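Local coordinates for iron-regulated ABC transporter siderophore-binding protein SirA (Staphylococcus aureus subsp. aureus, PDB 3MWF) that binds the ferric siderophore staphyloferrin B and probably delivers it to an ABC transporter for iron uptake, at residues 27-32 / 53-58; 173-178 / 194-199; 207-212 / 216-221; 226-231 / 271-276. All blocks are in the same frame, centred on the assembly; numbering follows the deposited sequence. Where two conformers were deposited one is given.

Contact 1: 27-32 / 53-58; sequences LYQGAT and PKFEYI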
# COMPACT_ATOMS: atom_id res chain seq x y z
N LEU A 27 -6.74 0.93 -12.18
CA LEU A 27 -6.30 -0.48 -12.31
C LEU A 27 -5.44 -1.00 -11.17
O LEU A 27 -4.89 -2.08 -11.27
CB LEU A 27 -5.55 -0.68 -13.64
CG LEU A 27 -6.41 -0.34 -14.88
CD1 LEU A 27 -5.61 -0.66 -16.14
CD2 LEU A 27 -7.70 -1.15 -14.89
N TYR A 28 -5.32 -0.22 -10.10
CA TYR A 28 -4.83 -0.80 -8.85
C TYR A 28 -5.52 -0.19 -7.65
O TYR A 28 -6.04 0.91 -7.74
CB TYR A 28 -3.30 -0.70 -8.74
CG TYR A 28 -2.67 0.65 -8.80
CD1 TYR A 28 -2.28 1.20 -10.04
CD2 TYR A 28 -2.33 1.34 -7.63
CE1 TYR A 28 -1.62 2.44 -10.09
CE2 TYR A 28 -1.69 2.58 -7.68
CZ TYR A 28 -1.30 3.10 -8.91
OH TYR A 28 -0.65 4.31 -8.99
N GLN A 29 -5.52 -0.91 -6.52
CA GLN A 29 -6.32 -0.49 -5.36
C GLN A 29 -6.06 0.96 -4.97
O GLN A 29 -6.98 1.71 -4.69
CB GLN A 29 -5.95 -1.37 -4.15
CG GLN A 29 -5.87 -2.88 -4.45
CD GLN A 29 -7.20 -3.47 -4.86
OE1 GLN A 29 -8.21 -3.25 -4.21
NE2 GLN A 29 -7.21 -4.22 -5.98
N GLY A 30 -4.78 1.34 -4.90
CA GLY A 30 -4.43 2.68 -4.40
C GLY A 30 -4.91 3.78 -5.32
O GLY A 30 -5.23 4.85 -4.87
N ALA A 31 -4.93 3.50 -6.63
CA ALA A 31 -5.39 4.46 -7.62
C ALA A 31 -6.88 4.69 -7.41
O ALA A 31 -7.37 5.82 -7.47
CB ALA A 31 -5.10 3.94 -9.03
N THR A 32 -7.62 3.62 -7.13
CA THR A 32 -9.06 3.75 -6.83
C THR A 32 -9.30 4.64 -5.62
O THR A 32 -10.17 5.53 -5.63
CB THR A 32 -9.67 2.38 -6.61
OG1 THR A 32 -9.42 1.59 -7.78
CG2 THR A 32 -11.21 2.50 -6.45
N PRO A 53 -16.61 -7.38 -4.20
CA PRO A 53 -15.76 -6.72 -5.20
C PRO A 53 -15.18 -5.37 -4.78
O PRO A 53 -14.35 -4.82 -5.51
CB PRO A 53 -16.74 -6.51 -6.36
CG PRO A 53 -17.99 -6.23 -5.70
CD PRO A 53 -18.04 -7.17 -4.51
N LYS A 54 -15.63 -4.82 -3.64
CA LYS A 54 -15.24 -3.47 -3.23
C LYS A 54 -15.02 -3.44 -1.72
O LYS A 54 -15.89 -3.85 -0.95
CB LYS A 54 -16.35 -2.45 -3.58
CG LYS A 54 -16.59 -2.29 -5.11
CD LYS A 54 -17.91 -1.58 -5.39
CE LYS A 54 -18.17 -1.56 -6.92
NZ LYS A 54 -19.53 -0.99 -7.20
N PHE A 55 -13.86 -2.95 -1.29
CA PHE A 55 -13.59 -2.85 0.13
C PHE A 55 -14.69 -2.08 0.86
O PHE A 55 -15.15 -1.03 0.38
CB PHE A 55 -12.27 -2.11 0.41
CG PHE A 55 -11.04 -2.89 0.05
CD1 PHE A 55 -10.82 -4.17 0.56
CD2 PHE A 55 -10.05 -2.30 -0.76
CE1 PHE A 55 -9.66 -4.89 0.25
CE2 PHE A 55 -8.91 -3.00 -1.08
CZ PHE A 55 -8.69 -4.29 -0.59
N GLU A 56 -15.08 -2.59 2.02
CA GLU A 56 -16.11 -1.95 2.85
C GLU A 56 -15.88 -0.45 3.08
O GLU A 56 -16.81 0.36 2.97
CB GLU A 56 -16.23 -2.68 4.20
CG GLU A 56 -17.44 -2.26 5.01
CD GLU A 56 -18.72 -2.86 4.46
OE1 GLU A 56 -18.66 -3.48 3.38
OE2 GLU A 56 -19.78 -2.75 5.11
N TYR A 57 -14.64 -0.08 3.36
CA TYR A 57 -14.32 1.31 3.69
C TYR A 57 -14.62 2.29 2.54
O TYR A 57 -14.90 3.46 2.79
CB TYR A 57 -12.88 1.46 4.23
CG TYR A 57 -11.84 1.70 3.13
CD1 TYR A 57 -11.27 0.63 2.47
CD2 TYR A 57 -11.51 2.99 2.74
CE1 TYR A 57 -10.32 0.84 1.43
CE2 TYR A 57 -10.58 3.22 1.72
CZ TYR A 57 -10.01 2.13 1.07
OH TYR A 57 -9.10 2.37 0.07
N ILE A 58 -14.62 1.81 1.31
CA ILE A 58 -14.80 2.67 0.14
C ILE A 58 -16.03 2.39 -0.75
O ILE A 58 -16.32 3.18 -1.68
CB ILE A 58 -13.49 2.61 -0.71
CG1 ILE A 58 -13.32 3.87 -1.57
CG2 ILE A 58 -13.38 1.29 -1.50
CD1 ILE A 58 -11.94 3.93 -2.24
O HOH W 1 -8.36 0.67 -2.12
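Gln29 brings its amide oxygen obliquely up to the Phe55 ring: OE1 of Gln29 sits 3.2 Å from CE2 of Phe55, with CD2 and CZ of the same ring a little farther off. The two side chains cross at about a right angle, and the amide and ring planes stand 78° apart. A fold in the glutamine chain puts the oxygen there, because CG lies beside the backbone N and a second bend at chi2 (-64°) turns OE1 toward CE2. The other end of the amide is engaged away from the phenyl group, NE2 donating to Glu71 and to the carbonyl of Glu47, which fixes the rotation of the group and presents OE1 to the aromatic carbons. Phe55 also packs on Ile269 and Leu273 of helix 268-273.

Tyr28 is the N-cap of helix 29-37, and Gln29 opens the first turn of this helix, which follows strand 24-26 in the parallel part of the N-terminal sheet. Residues 53-58 belong to the connection between strands 44-45 and 66-70. Farther along, CD1 of Ile58 approaches the carbonyl O of Thr32 at 4.1 Å, a loose van der Waals contact of a methyl with a carbonyl oxygen. One water joins the two segments, donating to O of Gln29 (3.1 Å) and to OH of Tyr57 (2.9 Å); that hydroxyl is also hydrogen-bonded to Asp33. With no direct hydrogen bond between the segments, the contact depends on two carbon-to-oxygen van der Waals approaches and one bridging water, with the amide's orientation set by Glu71 and Glu47.

Contact 2: 173-178 / 194-199; sequences TRIYAG and KDLQKQ. With SE8 (5-[(2-{[(3S)-5-{[(2S)-2-amino-2-carboxyethyl]amino}-3-carboxy-3-hydroxy-5-oxopentanoyl]amino}ethyl)amino]-2,5-dioxopentanoic acid), chain C.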
# COMPACT_ATOMS: atom_id res chain seq x y z
N THR A 173 6.67 -16.41 4.16
CA THR A 173 6.51 -15.26 5.00
C THR A 173 7.22 -14.09 4.31
O THR A 173 8.21 -14.30 3.62
CB THR A 173 7.11 -15.51 6.40
OG1 THR A 173 6.36 -16.56 7.04
CG2 THR A 173 7.07 -14.25 7.27
N ARG A 174 6.68 -12.89 4.44
CA ARG A 174 7.32 -11.71 3.85
C ARG A 174 7.71 -10.67 4.89
O ARG A 174 7.11 -10.59 5.95
CB ARG A 174 6.37 -11.04 2.85
CG ARG A 174 6.16 -11.90 1.57
CD ARG A 174 5.10 -11.22 0.73
NE ARG A 174 4.82 -12.03 -0.47
CZ ARG A 174 4.20 -11.53 -1.54
NH1 ARG A 174 3.74 -10.27 -1.51
NH2 ARG A 174 3.98 -12.31 -2.61
N ILE A 175 8.72 -9.86 4.57
CA ILE A 175 8.93 -8.63 5.36
C ILE A 175 8.67 -7.48 4.43
O ILE A 175 9.29 -7.40 3.36
CB ILE A 175 10.40 -8.51 5.89
CG1 ILE A 175 10.75 -9.76 6.70
CG2 ILE A 175 10.55 -7.18 6.68
CD1 ILE A 175 12.30 -9.83 7.10
N TYR A 176 7.74 -6.58 4.80
CA TYR A 176 7.46 -5.39 4.01
C TYR A 176 8.39 -4.31 4.54
O TYR A 176 8.00 -3.49 5.35
CB TYR A 176 5.97 -4.98 4.08
CG TYR A 176 5.14 -5.85 3.18
CD1 TYR A 176 4.92 -7.19 3.50
CD2 TYR A 176 4.59 -5.33 2.00
CE1 TYR A 176 4.20 -8.03 2.63
CE2 TYR A 176 3.87 -6.15 1.13
CZ TYR A 176 3.67 -7.50 1.46
OH TYR A 176 2.96 -8.35 0.63
N ALA A 177 9.66 -4.39 4.10
CA ALA A 177 10.71 -3.47 4.53
C ALA A 177 10.44 -2.09 3.97
O ALA A 177 10.40 -1.09 4.70
CB ALA A 177 12.09 -4.01 4.07
N GLY A 178 10.20 -2.07 2.66
CA GLY A 178 9.53 -0.99 1.97
C GLY A 178 8.10 -1.44 1.73
O GLY A 178 7.41 -1.94 2.64
N LYS A 194 20.31 -3.31 10.68
CA LYS A 194 21.28 -3.05 9.64
C LYS A 194 21.16 -4.00 8.44
O LYS A 194 21.23 -3.55 7.29
CB LYS A 194 22.71 -3.07 10.21
CG LYS A 194 23.79 -2.95 9.15
CD LYS A 194 25.19 -2.88 9.77
CE LYS A 194 26.26 -2.76 8.69
NZ LYS A 194 27.60 -2.43 9.31
N ASP A 195 20.92 -5.28 8.70
CA ASP A 195 20.85 -6.24 7.60
C ASP A 195 19.61 -5.98 6.73
O ASP A 195 19.64 -6.03 5.49
CB ASP A 195 20.89 -7.66 8.15
CG ASP A 195 21.51 -8.68 7.15
OD1 ASP A 195 22.09 -8.28 6.10
OD2 ASP A 195 21.38 -9.88 7.42
N LEU A 196 18.49 -5.69 7.38
CA LEU A 196 17.26 -5.35 6.64
C LEU A 196 17.42 -4.05 5.84
O LEU A 196 16.95 -3.93 4.70
CB LEU A 196 16.10 -5.24 7.65
CG LEU A 196 14.72 -5.05 7.03
CD1 LEU A 196 14.37 -6.22 6.15
CD2 LEU A 196 13.69 -4.95 8.18
N GLN A 197 18.11 -3.06 6.44
CA GLN A 197 18.30 -1.79 5.76
C GLN A 197 19.18 -2.00 4.53
O GLN A 197 18.96 -1.37 3.47
CB GLN A 197 18.92 -0.75 6.70
CG GLN A 197 19.04 0.63 6.07
CD GLN A 197 17.72 1.18 5.65
OE1 GLN A 197 16.73 1.09 6.41
NE2 GLN A 197 17.66 1.70 4.43
N LYS A 198 20.16 -2.90 4.66
CA LYS A 198 21.03 -3.22 3.52
C LYS A 198 20.19 -3.77 2.35
O LYS A 198 20.47 -3.46 1.19
CB LYS A 198 22.12 -4.23 3.91
CG LYS A 198 23.03 -4.62 2.73
CD LYS A 198 24.25 -5.44 3.17
CE LYS A 198 25.47 -4.56 3.54
NZ LYS A 198 25.70 -4.48 5.02
N GLN A 199 19.18 -4.60 2.65
CA GLN A 199 18.28 -5.11 1.60
C GLN A 199 17.55 -3.97 0.89
O GLN A 199 17.47 -3.92 -0.35
CB GLN A 199 17.28 -6.11 2.19
CG GLN A 199 17.97 -7.30 2.83
CD GLN A 199 18.89 -8.00 1.85
OE1 GLN A 199 18.45 -8.44 0.81
NE2 GLN A 199 20.17 -8.10 2.19
C1 SE8 C . -0.65 -10.71 -6.31
C2 SE8 C . -0.79 -11.33 -4.95
C3 SE8 C . -2.02 -10.80 -4.24
N4 SE8 C . -1.91 -9.38 -3.91
C5 SE8 C . -1.46 -8.96 -2.75
C6 SE8 C . -1.24 -7.47 -2.60
C7 SE8 C . 0.13 -7.07 -3.14
C8 SE8 C . 0.21 -5.53 -3.12
C9 SE8 C . 1.60 -4.97 -3.43
N10 SE8 C . 2.35 -5.62 -4.32
C11 SE8 C . 3.66 -5.09 -4.64
C12 SE8 C . 3.74 -4.73 -6.12
N13 SE8 C . 5.12 -4.63 -6.58
C14 SE8 C . 5.88 -5.69 -6.96
C15 SE8 C . 5.22 -6.99 -7.32
C16 SE8 C . 4.96 -7.61 -5.97
C17 SE8 C . 3.74 -8.47 -5.87
C18 SE8 C . 4.03 -9.82 -5.39
O19 SE8 C . -1.42 -11.09 -7.23
O20 SE8 C . 0.27 -9.88 -6.49
N21 SE8 C . 0.44 -11.06 -4.17
O22 SE8 C . -1.22 -9.69 -1.81
C23 SE8 C . 1.23 -7.72 -2.33
O24 SE8 C . 1.51 -7.27 -1.19
O25 SE8 C . 1.86 -8.70 -2.81
O26 SE8 C . 0.26 -7.58 -4.48
O27 SE8 C . 1.98 -3.95 -2.87
O28 SE8 C . 7.10 -5.65 -7.00
O29 SE8 C . 2.59 -8.05 -6.04
O30 SE8 C . 3.12 -10.43 -4.83
O31 SE8 C . 5.18 -10.30 -5.51
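The guanidinium of Arg174 and the ring of Tyr176 both offer an edge to staphyloferrin B: O25 of SE8 lies in the guanidinium plane, and O24, the other oxygen of the same carboxylate, lies in the plane of the phenol. NH1 of Arg174 donates to O25 over 2.8 Å, while OH of Tyr176 donates to O24 over 2.6 Å. The arginine also reaches a second carboxylate of the siderophore, NH2 donating to O30 at 3.0 Å with an angle of 153° at the hydrogen, alongside a weak bond from NH1. NH1 further donates to the Tyr176 hydroxyl at 3.0 Å, with that oxygen tilted 18° from the guanidinium plane. The phenol oxygen thus takes one hydrogen bond and gives another, and its acceptance from the arginine probably strengthens its donation to the ligand. An extended chain from CG to NE carries the arginine head out to the siderophore, and His172 is hydrogen-bonded to its NE.

These two residues project from strand 173-176, which lies between strands 206-209 and 163-168 in the mixed sheet of the C-terminal lobe, in a binding protein of two lobes. Ile175 and Ala177 turn instead to helix 194-201, which covers the other face of the sheet. There Leu196 supplies the apolar cover: its CD1 lies 3.8 Å from CB of Ala177 and 4.0 Å from CG2 of Ile175. With CG anti to the backbone N (chi1 -174°), the leucine sends both methyls toward the isoleucine, CD2 reaching the same CG2 at 4.1 Å.

Contact 3: 207-212 / 216-221; sequences IQLTSK and PLMNAD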
# COMPACT_ATOMS: atom_id res chain seq x y z
N ILE A 207 10.46 -8.50 0.94
CA ILE A 207 11.36 -9.65 1.01
C ILE A 207 10.57 -10.93 1.23
O ILE A 207 9.86 -11.04 2.23
CB ILE A 207 12.37 -9.46 2.15
CG1 ILE A 207 13.13 -8.16 1.91
CG2 ILE A 207 13.31 -10.66 2.24
CD1 ILE A 207 13.77 -7.63 3.11
N GLN A 208 10.69 -11.88 0.31
CA GLN A 208 10.01 -13.16 0.50
C GLN A 208 10.98 -14.06 1.20
O GLN A 208 12.17 -14.11 0.82
CB GLN A 208 9.65 -13.77 -0.85
CG GLN A 208 8.64 -12.96 -1.56
CD GLN A 208 7.90 -13.77 -2.63
OE1 GLN A 208 6.87 -13.34 -3.10
NE2 GLN A 208 8.45 -14.96 -3.01
N LEU A 209 10.53 -14.69 2.28
CA LEU A 209 11.35 -15.64 3.01
C LEU A 209 10.75 -17.02 2.99
O LEU A 209 9.53 -17.19 3.20
CB LEU A 209 11.50 -15.21 4.45
CG LEU A 209 12.15 -13.84 4.62
CD1 LEU A 209 12.17 -13.49 6.07
CD2 LEU A 209 13.59 -13.86 4.02
N THR A 210 11.60 -18.01 2.79
CA THR A 210 11.12 -19.38 2.63
C THR A 210 11.59 -20.24 3.80
O THR A 210 11.11 -21.36 3.95
CB THR A 210 11.60 -19.98 1.29
OG1 THR A 210 13.04 -19.98 1.25
CG2 THR A 210 11.13 -19.13 0.12
N SER A 211 12.55 -19.74 4.59
CA SER A 211 13.13 -20.53 5.68
C SER A 211 13.02 -19.81 7.02
O SER A 211 13.31 -18.63 7.10
CB SER A 211 14.60 -20.80 5.40
OG SER A 211 15.22 -21.50 6.48
N LYS A 212 12.62 -20.55 8.05
CA LYS A 212 12.57 -19.99 9.41
C LYS A 212 13.95 -19.54 9.87
O LYS A 212 14.06 -18.68 10.75
CB LYS A 212 11.98 -21.00 10.40
CG LYS A 212 10.56 -21.41 10.06
CD LYS A 212 10.02 -22.33 11.15
CE LYS A 212 8.88 -23.17 10.64
NZ LYS A 212 9.30 -24.03 9.48
N PRO A 216 15.81 -14.07 11.86
CA PRO A 216 16.57 -12.94 12.40
C PRO A 216 16.56 -11.64 11.58
O PRO A 216 16.78 -10.58 12.15
CB PRO A 216 17.99 -13.51 12.52
CG PRO A 216 17.73 -14.95 12.89
CD PRO A 216 16.58 -15.33 11.97
N LEU A 217 16.32 -11.73 10.27
CA LEU A 217 16.21 -10.55 9.43
C LEU A 217 15.05 -9.63 9.87
O LEU A 217 15.06 -8.43 9.57
CB LEU A 217 16.10 -10.94 7.94
CG LEU A 217 16.20 -9.84 6.87
CD1 LEU A 217 17.55 -9.11 6.97
CD2 LEU A 217 16.00 -10.43 5.44
N MET A 218 14.08 -10.21 10.57
CA MET A 218 12.92 -9.48 11.07
C MET A 218 13.22 -8.66 12.32
O MET A 218 12.35 -7.93 12.81
CB MET A 218 11.83 -10.51 11.47
CG MET A 218 11.38 -11.35 10.29
SD MET A 218 10.25 -12.60 10.95
CE MET A 218 9.92 -13.48 9.44
N ASN A 219 14.42 -8.82 12.90
CA ASN A 219 14.63 -8.24 14.22
C ASN A 219 14.34 -6.74 14.28
O ASN A 219 14.68 -6.00 13.37
CB ASN A 219 16.06 -8.51 14.74
CG ASN A 219 16.13 -8.36 16.26
OD1 ASN A 219 15.15 -8.64 16.97
ND2 ASN A 219 17.27 -7.88 16.75
N ALA A 220 13.70 -6.31 15.37
CA ALA A 220 13.24 -4.95 15.53
C ALA A 220 12.87 -4.75 16.99
O ALA A 220 12.70 -5.73 17.74
CB ALA A 220 12.00 -4.71 14.65
N ASP A 221 12.77 -3.49 17.41
CA ASP A 221 12.21 -3.15 18.73
C ASP A 221 10.69 -3.37 18.83
O ASP A 221 10.18 -3.66 19.90
CB ASP A 221 12.54 -1.71 19.07
CG ASP A 221 14.03 -1.44 19.02
OD1 ASP A 221 14.79 -2.27 19.55
OD2 ASP A 221 14.41 -0.44 18.41
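Strand 207-209 and the short 3-10 turn at 216-218 face each other with CA of Leu209 9.5 Å from CA of Leu217, a separation bridged by side chains. The strand residues belong to strand 206-209, at one border of the mixed sheet in the C-terminal lobe; the turn lies in the connection from it to strand 222-227, deeper within the sheet. The turn folds back over the face that also receives helix 194-201.

Ile207 and Leu217 reach for each other tip to tip, CG2 of Ile207 meeting CD2 of Leu217 at 4.2 Å. The same leucine methyl stands 4.4 Å from CD2 of Leu209, so that one methyl faces two residues that are two apart on the strand. A chi1 of -170° swings CG of Leu217 over beside the carbonyl carbon, and the residue also packs on Leu196. The CB of Met218 does not point at the strand, but the chain, extended beyond CG, brings its end nearer and slides past Leu209 in the opposite direction. Trp245 of helix 236-246 touches both Leu209 and Met218. Within the turn, N of Asn219 is hydrogen-bonded to O of Pro216 at 3.0 Å. At the far end of the methionine, CE lies 4.1 Å from CD1 of Leu209.

Contact 4: 226-231 / 271-276; sequences VKSDPN and WNLAGG. With SE8 (5-[(2-{[(3S)-5-{[(2S)-2-amino-2-carboxyethyl]amino}-3-carboxy-3-hydroxy-5-oxopentanoyl]amino}ethyl)amino]-2,5-dioxopentanoic acid), chain C.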
# COMPACT_ATOMS: atom_id res chain seq x y z
N VAL A 226 1.03 -8.96 9.99
CA VAL A 226 -0.13 -8.91 9.08
C VAL A 226 -0.38 -10.30 8.52
O VAL A 226 0.52 -10.91 7.92
CB VAL A 226 0.10 -7.93 7.90
CG1 VAL A 226 -1.16 -7.83 7.02
CG2 VAL A 226 0.51 -6.55 8.36
N LYS A 227 -1.59 -10.84 8.73
CA LYS A 227 -1.95 -12.14 8.16
C LYS A 227 -2.69 -11.81 6.87
O LYS A 227 -3.76 -11.19 6.91
CB LYS A 227 -2.85 -12.90 9.14
CG LYS A 227 -2.05 -13.54 10.27
CD LYS A 227 -2.97 -14.28 11.26
CE LYS A 227 -3.68 -13.32 12.20
NZ LYS A 227 -2.73 -12.76 13.24
N SER A 228 -2.12 -12.16 5.72
CA SER A 228 -2.70 -11.75 4.44
C SER A 228 -2.17 -12.59 3.31
O SER A 228 -0.97 -12.73 3.14
CB SER A 228 -2.40 -10.26 4.18
OG SER A 228 -2.98 -9.82 2.95
N ASP A 229 -3.08 -13.20 2.56
CA ASP A 229 -2.73 -13.88 1.31
C ASP A 229 -4.02 -13.98 0.48
O ASP A 229 -4.73 -15.02 0.52
CB ASP A 229 -2.09 -15.26 1.56
CG ASP A 229 -1.47 -15.88 0.31
OD1 ASP A 229 -1.80 -15.44 -0.81
OD2 ASP A 229 -0.69 -16.85 0.43
N PRO A 230 -4.34 -12.90 -0.27
CA PRO A 230 -5.69 -12.78 -0.84
C PRO A 230 -6.05 -13.91 -1.77
O PRO A 230 -7.22 -14.35 -1.79
CB PRO A 230 -5.60 -11.49 -1.65
CG PRO A 230 -4.71 -10.62 -0.75
CD PRO A 230 -3.62 -11.61 -0.29
N ASN A 231 -5.09 -14.35 -2.56
CA ASN A 231 -5.39 -15.38 -3.54
C ASN A 231 -5.17 -16.84 -3.12
O ASN A 231 -5.36 -17.77 -3.94
CB ASN A 231 -4.74 -14.99 -4.86
CG ASN A 231 -5.53 -13.86 -5.54
OD1 ASN A 231 -5.05 -13.22 -6.48
ND2 ASN A 231 -6.76 -13.63 -5.08
N TRP A 271 -3.15 -2.02 6.33
CA TRP A 271 -1.71 -2.22 6.40
C TRP A 271 -1.06 -2.57 5.07
O TRP A 271 0.17 -2.45 4.95
CB TRP A 271 -1.34 -3.23 7.49
CG TRP A 271 -1.35 -2.57 8.85
CD1 TRP A 271 -2.46 -2.27 9.61
CD2 TRP A 271 -0.22 -2.07 9.56
NE1 TRP A 271 -2.07 -1.62 10.76
CE2 TRP A 271 -0.70 -1.48 10.75
CE3 TRP A 271 1.16 -2.06 9.30
CZ2 TRP A 271 0.16 -0.90 11.70
CZ3 TRP A 271 2.02 -1.49 10.24
CH2 TRP A 271 1.51 -0.92 11.44
N ASN A 272 -1.85 -3.02 4.09
CA ASN A 272 -1.25 -3.33 2.80
C ASN A 272 -2.17 -3.28 1.59
O ASN A 272 -1.76 -2.80 0.51
CB ASN A 272 -0.61 -4.74 2.83
CG ASN A 272 0.27 -4.96 1.61
OD1 ASN A 272 1.14 -4.14 1.30
ND2 ASN A 272 0.03 -6.07 0.91
N LEU A 273 -3.38 -3.81 1.73
CA LEU A 273 -4.15 -4.07 0.48
C LEU A 273 -4.72 -2.84 -0.18
O LEU A 273 -4.73 -2.77 -1.42
CB LEU A 273 -5.26 -5.10 0.72
CG LEU A 273 -4.80 -6.47 1.21
CD1 LEU A 273 -6.02 -7.40 1.46
CD2 LEU A 273 -3.74 -7.19 0.32
N ALA A 274 -5.22 -1.89 0.61
CA ALA A 274 -5.87 -0.71 0.05
C ALA A 274 -4.90 0.16 -0.75
O ALA A 274 -5.27 0.72 -1.79
CB ALA A 274 -6.61 0.09 1.13
N GLY A 275 -3.67 0.27 -0.26
CA GLY A 275 -2.57 0.83 -1.04
C GLY A 275 -2.62 2.32 -1.26
O GLY A 275 -1.81 2.86 -2.03
N GLY A 276 -3.53 3.02 -0.57
CA GLY A 276 -3.93 4.34 -1.03
C GLY A 276 -3.69 5.46 -0.05
O GLY A 276 -2.95 5.31 0.93
C1 SE8 C . -0.65 -10.71 -6.31
C2 SE8 C . -0.79 -11.33 -4.95
C3 SE8 C . -2.02 -10.80 -4.24
N4 SE8 C . -1.91 -9.38 -3.91
C5 SE8 C . -1.46 -8.96 -2.75
C6 SE8 C . -1.24 -7.47 -2.60
C7 SE8 C . 0.13 -7.07 -3.14
C8 SE8 C . 0.21 -5.53 -3.12
C9 SE8 C . 1.60 -4.97 -3.43
N10 SE8 C . 2.35 -5.62 -4.32
C11 SE8 C . 3.66 -5.09 -4.64
C12 SE8 C . 3.74 -4.73 -6.12
N13 SE8 C . 5.12 -4.63 -6.58
C14 SE8 C . 5.88 -5.69 -6.96
C15 SE8 C . 5.22 -6.99 -7.32
C16 SE8 C . 4.96 -7.61 -5.97
C17 SE8 C . 3.74 -8.47 -5.87
C18 SE8 C . 4.03 -9.82 -5.39
O19 SE8 C . -1.42 -11.09 -7.23
O20 SE8 C . 0.27 -9.88 -6.49
N21 SE8 C . 0.44 -11.06 -4.17
O22 SE8 C . -1.22 -9.69 -1.81
C23 SE8 C . 1.23 -7.72 -2.33
O24 SE8 C . 1.51 -7.27 -1.19
O25 SE8 C . 1.86 -8.70 -2.81
O26 SE8 C . 0.26 -7.58 -4.48
O27 SE8 C . 1.98 -3.95 -2.87
O28 SE8 C . 7.10 -5.65 -7.00
O29 SE8 C . 2.59 -8.05 -6.04
O30 SE8 C . 3.12 -10.43 -4.83
O31 SE8 C . 5.18 -10.30 -5.51
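Leu273 packs against Ser228 and Pro230 beside the siderophore pocket, where the loop after strand 222-227 meets the end of helix 268-273 in this periplasmic-binding-protein fold. Its CB points toward residues 226-231. From there CG, set beside the backbone N, comes 4.2 Å from OG of Ser228, and CD1 stands 4.1 Å from CG of Pro230. The other methyl, CD2, makes the closest approaches, 3.7 Å to CG of Pro230 and 3.8 Å to OG of Ser228, and also borders C6 of SE8. Leucine and proline slide past each other in opposite directions. The serine hydroxyl has its polar partner in Glu268, so the leucine meets it by packing alone.

Nearer the sheet, CG2 of Val226 rests 3.9 Å from CB of Trp271, while the indole leads away toward helix 277-290 and bonds through NE1 to Asp286. The backbone carbonyls of Val226 and Ser228 both accept from ND2 of Asn167. Pro230 and Asn272 also border the ligand: CD of Pro230 approaches the amide oxygen O22 of SE8, and a chi1 of -168° points the Asn272 amide away from its own backbone N and to the siderophore. ND2 of Asn272 donates to carboxylate oxygen O24 of SE8 at 2.8 Å, with an angle of 159° at the hydrogen.

Along the chain the four contacts come in series. Contact 1 lies on the opposite side of the chain's centre from contacts 2 and 3, its centre about 27 and 29 Å from theirs. Contacts 2 and 3 are close neighbours, about 7 Å between centres, joined by backbone pairing of strands 173-176 and 206-209; contact 4 reaches the same sheet through strand 222-227. Contact 4 is also about 12 Å from contact 1 between centres and touches it, so the end of helix 268-273 meets both lobes. Contacts 2 and 4 both touch staphyloferrin B, and the side chain of Gln29 in contact 1 is about 7 Å from it, placing the siderophore between the lobes.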